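Local coordinates for protein DnaB intein (PDB 1MI8) that probably catalyses protein splicing, excising itself from a replicative DNA helicase precursor by steps that include side-chain cyclization of an asparagine, at residues F137-T140 with N146-A149. The protein carries 4 engineered substitutions. Sequence-based numbering, arbitrary orientation.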
loop_
_atom_site.group_PDB
_atom_site.type_symbol
_atom_site.label_atom_id
_atom_site.label_comp_id
_atom_site.label_asym_id
_atom_site.label_seq_id
_atom_site.Cartn_x
_atom_site.Cartn_y
_atom_site.Cartn_z
ATOM N N PHE A 137 -8.420 0.317 19.458
ATOM C CA PHE A 137 -9.733 -0.141 19.903
ATOM C C PHE A 137 -10.611 -0.896 18.874
ATOM O O PHE A 137 -10.405 -0.800 17.645
ATOM C CB PHE A 137 -10.570 1.059 20.384
ATOM C CG PHE A 137 -9.896 1.963 21.432
ATOM C CD1 PHE A 137 -8.824 2.781 21.097
ATOM C CD2 PHE A 137 -10.409 2.037 22.740
ATOM C CE1 PHE A 137 -8.255 3.670 22.017
ATOM C CE2 PHE A 137 -9.850 2.941 23.703
ATOM C CZ PHE A 137 -8.774 3.759 23.347
ATOM N N ASP A 138 -11.623 -1.607 19.399
ATOM C CA ASP A 138 -12.577 -2.328 18.566
ATOM C C ASP A 138 -13.938 -2.406 19.270
ATOM O O ASP A 138 -14.161 -1.926 20.391
ATOM C CB ASP A 138 -12.043 -3.750 18.216
ATOM C CG ASP A 138 -12.644 -4.335 16.887
ATOM O OD1 ASP A 138 -13.485 -3.658 16.227
ATOM O OD2 ASP A 138 -12.269 -5.506 16.519
ATOM N N LEU A 139 -14.891 -2.998 18.615
ATOM C CA LEU A 139 -16.142 -3.065 19.289
ATOM C C LEU A 139 -16.749 -4.302 18.744
ATOM O O LEU A 139 -16.286 -4.820 17.735
ATOM C CB LEU A 139 -16.945 -1.774 19.044
ATOM C CG LEU A 139 -17.202 -1.260 17.621
ATOM C CD1 LEU A 139 -18.317 -2.050 17.011
ATOM C CD2 LEU A 139 -17.588 0.209 17.660
ATOM N N THR A 140 -17.758 -4.803 19.441
ATOM C CA THR A 140 -18.411 -6.027 19.048
ATOM C C THR A 140 -19.799 -5.670 18.535
ATOM O O THR A 140 -20.515 -4.838 19.115
ATOM C CB THR A 140 -18.509 -6.990 20.264
ATOM O OG1 THR A 140 -17.216 -7.143 20.845
ATOM C CG2 THR A 140 -18.977 -8.351 19.846
ATOM N N ASN A 146 -19.749 -5.658 11.684
ATOM C CA ASN A 146 -18.925 -4.629 11.078
ATOM C C ASN A 146 -19.567 -3.300 11.405
ATOM O O ASN A 146 -20.680 -3.260 11.974
ATOM C CB ASN A 146 -18.828 -4.849 9.570
ATOM C CG ASN A 146 -20.161 -4.679 8.877
ATOM O OD1 ASN A 146 -20.536 -3.572 8.513
ATOM N ND2 ASN A 146 -20.890 -5.802 8.692
ATOM N N PHE A 147 -18.857 -2.210 11.141
ATOM C CA PHE A 147 -19.424 -0.871 11.423
ATOM C C PHE A 147 -18.713 0.177 10.616
ATOM O O PHE A 147 -17.627 -0.049 10.105
ATOM C CB PHE A 147 -19.311 -0.480 12.931
ATOM C CG PHE A 147 -17.885 -0.586 13.515
ATOM C CD1 PHE A 147 -17.329 -1.828 13.828
ATOM C CD2 PHE A 147 -17.105 0.567 13.718
ATOM C CE1 PHE A 147 -16.019 -1.930 14.329
ATOM C CE2 PHE A 147 -15.812 0.488 14.215
ATOM C CZ PHE A 147 -15.243 -0.750 14.526
ATOM N N VAL A 148 -19.308 1.356 10.564
ATOM C CA VAL A 148 -18.737 2.474 9.857
ATOM C C VAL A 148 -17.887 3.357 10.775
ATOM O O VAL A 148 -18.352 3.818 11.830
ATOM C CB VAL A 148 -19.835 3.314 9.287
ATOM C CG1 VAL A 148 -19.227 4.603 8.614
ATOM C CG2 VAL A 148 -20.706 2.426 8.350
ATOM N N ALA A 149 -16.625 3.554 10.391
ATOM C CA ALA A 149 -15.748 4.424 11.103
ATOM C C ALA A 149 -15.013 5.248 10.067
ATOM O O ALA A 149 -14.500 4.724 9.050
ATOM C CB ALA A 149 -14.796 3.602 11.991
#
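Leu139 lies flat over one face of the Phe147 ring, the two side chains reaching for each other from opposite directions across a gap that no hydrogen bond spans. The branch point of the leucine does the aiming: CG stands 3.7 Å from the centroid of the Phe147 ring and 17° off its normal, a CH-pi contact. Both methyls lie on that same face, Leu139 CD1 toward the rim, 3.3 Å from CD1 of Phe147, and Leu139 CD2 nearer the ring's middle and a little higher, 3.9 Å from CE2 of Phe147. A forked aliphatic residue suits this place because it can spread over an aromatic surface. Both residues set CG between backbone N and carbonyl carbon (chi1 53° in each), which sends the ring and the fork into the space between the strands, whose nearest CA atoms, those of Leu139 and Phe147, remain 8.8 Å apart.

Asp138 meets the same ring at its edge. Its OD1 lies near the ring plane, 3.6 Å from CE1 of Phe147, with carboxylate and ring planes inclined by 44°; the carboxylate oxygen thus faces the slightly positive C-H rim. That oxygen also accepts a weak bond from the backbone N of Leu139. An alanine in place of Phe147 would probably leave the leucine fork without the surface it packs on and Asp138 OD1 without the C-H edge it faces.

Ile10 and Ile32 also touch Phe147, so the ring joins the long strand 120-140 to strands 9-12 and 31-36 in the buried interior of the all-beta intein splicing domain, the Hint fold.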